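Side-chain contacts in uncharacterized protein (Acidithiobacillus ferrooxidans, PDB 3LUU), which is of unknown function but binds zinc and belongs to the family of gamma-butyrobetaine hydroxylase-like N-terminal domains: residues 38-43 with 56-61; 79-84 with 88-93. All coordinates share one frame; numbering follows the deposited sequence.

Contact 1 of 2, residues 38-43 with 56-61. With ZN (zinc ion), chain B.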
loop_
_atom_site.group_PDB
_atom_site.type_symbol
_atom_site.label_atom_id
_atom_site.label_comp_id
_atom_site.label_asym_id
_atom_site.label_seq_id
_atom_site.Cartn_x
_atom_site.Cartn_y
_atom_site.Cartn_z
ATOM N N LEU A 38 -1.000 2.889 -5.033
ATOM C CA LEU A 38 -1.487 3.043 -3.664
ATOM C C LEU A 38 -2.157 4.422 -3.452
ATOM O O LEU A 38 -3.230 4.544 -2.841
ATOM C CB LEU A 38 -0.330 2.833 -2.668
ATOM C CG LEU A 38 0.228 1.407 -2.553
ATOM C CD1 LEU A 38 1.603 1.456 -1.917
ATOM C CD2 LEU A 38 -0.714 0.516 -1.754
ATOM N N ARG A 39 -1.532 5.456 -3.986
ATOM C CA ARG A 39 -2.076 6.790 -3.847
ATOM C C ARG A 39 -3.400 6.949 -4.585
ATOM O O ARG A 39 -4.349 7.523 -4.044
ATOM C CB ARG A 39 -1.032 7.823 -4.306
ATOM C CG ARG A 39 -1.464 9.282 -4.210
ATOM C CD ARG A 39 -1.840 9.681 -2.812
ATOM N NE ARG A 39 -2.444 10.999 -2.794
ATOM C CZ ARG A 39 -3.747 11.252 -2.912
ATOM N NH1 ARG A 39 -4.628 10.280 -3.054
ATOM N NH2 ARG A 39 -4.177 12.504 -2.892
ATOM N N VAL A 40 -3.483 6.472 -5.822
ATOM C CA VAL A 40 -4.719 6.705 -6.584
ATOM C C VAL A 40 -5.849 5.815 -6.090
ATOM O O VAL A 40 -6.999 6.138 -6.302
ATOM C CB VAL A 40 -4.522 6.621 -8.115
ATOM C CG1 VAL A 40 -3.415 7.605 -8.561
ATOM C CG2 VAL A 40 -4.174 5.273 -8.543
ATOM N N GLU A 41 -5.518 4.700 -5.444
ATOM C CA GLU A 41 -6.509 3.825 -4.744
ATOM C C GLU A 41 -6.605 4.062 -3.239
ATOM O O GLU A 41 -7.145 3.231 -2.534
ATOM C CB GLU A 41 -6.088 2.360 -4.864
ATOM C CG GLU A 41 -5.890 1.865 -6.250
ATOM C CD GLU A 41 -7.132 1.307 -6.805
ATOM O OE1 GLU A 41 -8.187 1.806 -6.363
ATOM O OE2 GLU A 41 -7.038 0.370 -7.642
ATOM N N CYS A 42 -6.031 5.141 -2.735
ATOM C CA CYS A 42 -6.054 5.445 -1.310
ATOM C C CYS A 42 -7.496 5.486 -0.785
ATOM O O CYS A 42 -8.241 6.366 -1.203
ATOM C CB CYS A 42 -5.367 6.791 -1.081
ATOM S SG CYS A 42 -5.283 7.305 0.634
ATOM N N PRO A 43 -7.899 4.542 0.122
ATOM C CA PRO A 43 -9.300 4.506 0.605
ATOM C C PRO A 43 -9.728 5.862 1.157
ATOM O O PRO A 43 -10.902 6.234 1.059
ATOM C CB PRO A 43 -9.278 3.446 1.714
ATOM C CG PRO A 43 -8.086 2.661 1.473
ATOM C CD PRO A 43 -7.075 3.623 0.919
ATOM N N GLN A 56 -15.226 9.023 -12.515
ATOM C CA GLN A 56 -14.100 9.931 -12.488
ATOM C C GLN A 56 -12.811 9.255 -12.976
ATOM O O GLN A 56 -12.637 8.015 -12.916
ATOM C CB GLN A 56 -13.960 10.628 -11.109
ATOM C CG GLN A 56 -13.275 9.850 -9.948
ATOM C CD GLN A 56 -14.167 8.814 -9.224
ATOM O OE1 GLN A 56 -15.001 8.123 -9.837
ATOM N NE2 GLN A 56 -13.956 8.688 -7.909
ATOM N N ILE A 57 -11.933 10.107 -13.481
ATOM C CA ILE A 57 -10.607 9.733 -13.951
ATOM C C ILE A 57 -9.661 10.272 -12.901
ATOM O O ILE A 57 -9.560 11.482 -12.706
ATOM C CB ILE A 57 -10.312 10.360 -15.333
ATOM C CG1 ILE A 57 -11.351 9.878 -16.368
ATOM C CG2 ILE A 57 -8.883 10.019 -15.796
ATOM C CD1 ILE A 57 -11.430 10.752 -17.588
ATOM N N VAL A 58 -9.008 9.375 -12.193
ATOM C CA VAL A 58 -8.102 9.728 -11.137
ATOM C C VAL A 58 -6.697 9.609 -11.717
ATOM O O VAL A 58 -6.270 8.514 -12.107
ATOM C CB VAL A 58 -8.235 8.776 -9.939
ATOM C CG1 VAL A 58 -7.288 9.221 -8.789
ATOM C CG2 VAL A 58 -9.678 8.726 -9.472
ATOM N N THR A 59 -5.982 10.726 -11.765
ATOM C CA THR A 59 -4.699 10.793 -12.457
ATOM C C THR A 59 -3.743 11.770 -11.749
ATOM O O THR A 59 -4.088 12.326 -10.703
ATOM C CB THR A 59 -4.967 11.209 -13.945
ATOM O OG1 THR A 59 -3.774 11.019 -14.715
ATOM C CG2 THR A 59 -5.423 12.654 -14.006
ATOM N N GLY A 60 -2.533 11.941 -12.278
ATOM C CA GLY A 60 -1.585 12.932 -11.748
ATOM C C GLY A 60 -0.760 12.586 -10.515
ATOM O O GLY A 60 -0.210 13.490 -9.855
ATOM N N LYS A 61 -0.630 11.295 -10.191
ATOM C CA LYS A 61 0.088 10.911 -8.972
ATOM C C LYS A 61 1.340 10.079 -9.249
ATOM O O LYS A 61 1.872 9.467 -8.343
ATOM C CB LYS A 61 -0.843 10.182 -7.994
ATOM C CG LYS A 61 -2.058 10.994 -7.506
ATOM C CD LYS A 61 -1.627 12.301 -6.768
ATOM C CE LYS A 61 -2.845 13.196 -6.340
ATOM N NZ LYS A 61 -2.413 14.536 -5.733
HETATM ZN ZN ZN B . -5.832 -0.815 -8.749
#
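Lys61 lies against Arg39 and Val40, its aliphatic chain serving two neighbours of quite different character. Its CB packs on CG1 of Val40 at 3.7 Å, the two side chains running antiparallel as they pass, while its CG rests 3.8 Å from CG of Arg39. Farther out, CE of Lys61 sits over one face of the Arg39 guanidinium, 3.8 Å from NH2. Arg39 starts with CG anti to the backbone N (chi1 -180°) and bends at chi2, so that the guanidinium turns this face to the lysine. Two positive groups thus come close, Arg39 NH2 and Lys61 NZ being 3.9 Å apart, but their proximity is probably offset by Asp83, whose OD2 forms salt bridges with both Arg39 NE and Lys61 NZ. Val40 also meets the loop through an apolar contact, CG1 of Val58 reaching CB of Val40 at 3.9 Å. The arginine side chain touches Phe81, Val64 and His85 as well. One residue beyond Val40 the chain leaves helical geometry; the CB of Glu41 points away from the 56-61 loop, and its OE2 binds zinc at 2.0 Å. His37 and Glu101 bind the same ion, so this surface packing of a loop on helix 35-40 borders a zinc site built from the helix, its exit and the C-terminus.

Contact 2 of 2, residues 79-84 with 88-93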
loop_
_atom_site.group_PDB
_atom_site.type_symbol
_atom_site.label_atom_id
_atom_site.label_comp_id
_atom_site.label_asym_id
_atom_site.label_seq_id
_atom_site.Cartn_x
_atom_site.Cartn_y
_atom_site.Cartn_z
ATOM N N LEU A 79 -0.594 4.997 5.364
ATOM C CA LEU A 79 0.472 5.443 4.458
ATOM C C LEU A 79 0.469 6.975 4.430
ATOM O O LEU A 79 -0.589 7.603 4.325
ATOM C CB LEU A 79 0.308 4.867 3.057
ATOM C CG LEU A 79 0.246 3.356 2.887
ATOM C CD1 LEU A 79 0.309 3.015 1.420
ATOM C CD2 LEU A 79 1.338 2.663 3.706
ATOM N N HIS A 80 1.639 7.574 4.603
ATOM C CA HIS A 80 1.810 9.023 4.458
ATOM C C HIS A 80 2.467 9.295 3.111
ATOM O O HIS A 80 3.524 8.731 2.801
ATOM C CB HIS A 80 2.666 9.598 5.579
ATOM C CG HIS A 80 2.079 9.402 6.932
ATOM N ND1 HIS A 80 1.539 10.437 7.660
ATOM C CD2 HIS A 80 1.903 8.285 7.671
ATOM C CE1 HIS A 80 1.073 9.965 8.800
ATOM N NE2 HIS A 80 1.286 8.666 8.834
ATOM N N PHE A 81 1.843 10.156 2.329
ATOM C CA PHE A 81 2.274 10.429 0.974
ATOM C C PHE A 81 2.933 11.805 0.859
ATOM O O PHE A 81 2.737 12.692 1.704
ATOM C CB PHE A 81 1.084 10.340 0.010
ATOM C CG PHE A 81 0.498 8.953 -0.119
ATOM C CD1 PHE A 81 1.073 8.021 -0.971
ATOM C CD2 PHE A 81 -0.655 8.607 0.563
ATOM C CE1 PHE A 81 0.515 6.743 -1.116
ATOM C CE2 PHE A 81 -1.216 7.337 0.432
ATOM C CZ PHE A 81 -0.616 6.406 -0.417
ATOM N N SER A 82 3.721 11.960 -0.199
ATOM C CA SER A 82 4.511 13.165 -0.412
ATOM C C SER A 82 3.676 14.378 -0.886
ATOM O O SER A 82 4.154 15.500 -0.837
ATOM C CB SER A 82 5.653 12.848 -1.369
ATOM O OG SER A 82 5.158 12.558 -2.654
ATOM N N ASP A 83 2.439 14.158 -1.337
ATOM C CA ASP A 83 1.515 15.265 -1.625
ATOM C C ASP A 83 0.718 15.775 -0.383
ATOM O O ASP A 83 -0.180 16.581 -0.554
ATOM C CB ASP A 83 0.584 14.919 -2.805
ATOM C CG ASP A 83 -0.298 13.702 -2.538
ATOM O OD1 ASP A 83 -0.063 12.959 -1.568
ATOM O OD2 ASP A 83 -1.260 13.503 -3.283
ATOM N N GLY A 84 1.073 15.350 0.845
ATOM C CA GLY A 84 0.401 15.782 2.122
ATOM C C GLY A 84 -0.701 14.827 2.622
ATOM O O GLY A 84 -1.170 14.884 3.783
ATOM N N GLY A 88 -5.700 7.489 4.668
ATOM C CA GLY A 88 -5.353 6.358 3.875
ATOM C C GLY A 88 -4.895 5.351 4.879
ATOM O O GLY A 88 -3.696 5.250 5.149
ATOM N N ILE A 89 -5.875 4.660 5.457
ATOM C CA ILE A 89 -5.623 3.478 6.276
ATOM C C ILE A 89 -5.898 2.341 5.310
ATOM O O ILE A 89 -6.969 2.271 4.720
ATOM C CB ILE A 89 -6.538 3.386 7.499
ATOM C CG1 ILE A 89 -6.359 4.619 8.413
ATOM C CG2 ILE A 89 -6.308 2.090 8.280
ATOM C CD1 ILE A 89 -5.005 4.731 9.092
ATOM N N PHE A 90 -4.896 1.503 5.096
ATOM C CA PHE A 90 -4.998 0.396 4.160
ATOM C C PHE A 90 -5.011 -0.882 4.972
ATOM O O PHE A 90 -4.004 -1.212 5.632
ATOM C CB PHE A 90 -3.796 0.350 3.234
ATOM C CG PHE A 90 -3.721 1.481 2.238
ATOM C CD1 PHE A 90 -3.411 2.767 2.654
ATOM C CD2 PHE A 90 -3.872 1.235 0.878
ATOM C CE1 PHE A 90 -3.290 3.796 1.751
ATOM C CE2 PHE A 90 -3.772 2.284 -0.028
ATOM C CZ PHE A 90 -3.484 3.555 0.420
ATOM N N THR A 91 -6.113 -1.623 4.912
ATOM C CA THR A 91 -6.141 -2.910 5.588
ATOM C C THR A 91 -5.285 -3.890 4.780
ATOM O O THR A 91 -5.072 -3.706 3.573
ATOM C CB THR A 91 -7.541 -3.472 5.754
ATOM O OG1 THR A 91 -8.104 -3.802 4.475
ATOM C CG2 THR A 91 -8.439 -2.466 6.465
ATOM N N TRP A 92 -4.785 -4.917 5.457
ATOM C CA TRP A 92 -4.054 -6.002 4.811
ATOM C C TRP A 92 -4.865 -6.644 3.675
ATOM O O TRP A 92 -4.341 -6.866 2.588
ATOM C CB TRP A 92 -3.646 -7.058 5.837
ATOM C CG TRP A 92 -2.837 -6.512 6.977
ATOM C CD1 TRP A 92 -3.064 -6.719 8.307
ATOM C CD2 TRP A 92 -1.680 -5.675 6.894
ATOM N NE1 TRP A 92 -2.119 -6.066 9.056
ATOM C CE2 TRP A 92 -1.258 -5.414 8.220
ATOM C CE3 TRP A 92 -0.936 -5.141 5.836
ATOM C CZ2 TRP A 92 -0.139 -4.629 8.513
ATOM C CZ3 TRP A 92 0.185 -4.362 6.131
ATOM C CH2 TRP A 92 0.562 -4.113 7.460
ATOM N N GLU A 93 -6.148 -6.876 3.922
ATOM C CA GLU A 93 -7.054 -7.429 2.936
ATOM C C GLU A 93 -7.114 -6.535 1.689
ATOM O O GLU A 93 -7.009 -7.011 0.564
ATOM C CB GLU A 93 -8.456 -7.654 3.551
ATOM C CG GLU A 93 -9.181 -8.873 3.052
#
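Leu79 lays its CD1 methyl over one face of the Phe90 ring, 3.9 Å from the centroid and 20° off the ring normal, a CH-pi contact between neighbouring strands of a beta hairpin. The strands are 76-81 and 89-91, the latter an outermost strand of a three-stranded antiparallel sheet. The methyl is offset toward the rim, nearest CE1 of Phe90, and the leucine CG also packs on the ring, 3.7 Å from CD1 of Phe90. The two side chains meet at about a right angle. Phe81 reaches toward Phe90 from strand 76-81 and offers its edge: CZ of Phe90 lies near the plane of the Phe81 ring, 4.1 Å from Phe81 CZ. The CB of Phe90 already points toward strand 76-81, and with CG anti to its own carbonyl carbon (chi1 -69°) the ring comes to lie against Leu79 CD1. Leu38 of helix 35-40 touches both Leu79 and Phe90, and Pro43 adds to the cover of Phe90, so the cluster joins the sheet to the helix in a buried layer. Replacing Phe90 by an alanine would probably leave the Leu79 methyl without its aromatic face, strip the Phe81 edge of this ring and open a gap next to Leu38. Gly88, just before strand 89-91, has no side chain, and a CB there would collide with the carbonyl O of the residue before and press on Phe90 CE1. Its own carbonyl accepts the backbone bond that ties the strands here, Leu79 N to Gly88 O at 3.1 Å, with an N-H...O angle of 159°.

Contact 1 comes wholly before contact 2 in the chain, and their centres lie 12 Å apart, one at the surface and the other nearer the middle of the molecule. Helix 35-40 is what they have in common: it carries the 56-61 loop, and through Leu38 and Arg39 it touches the sheet of strands 66-72, 76-81 and 89-91. The two contacts also meet directly. Asp83, in the turn after strand 76-81, is their shared charged residue, while Leu38 O packs on Phe90 CZ and Cys42 SG on Gly88 CA. All four segments belong to the gamma-butyrobetaine hydroxylase-like N-terminal region, and this packing ties hairpin, helix and loop together beside the zinc site.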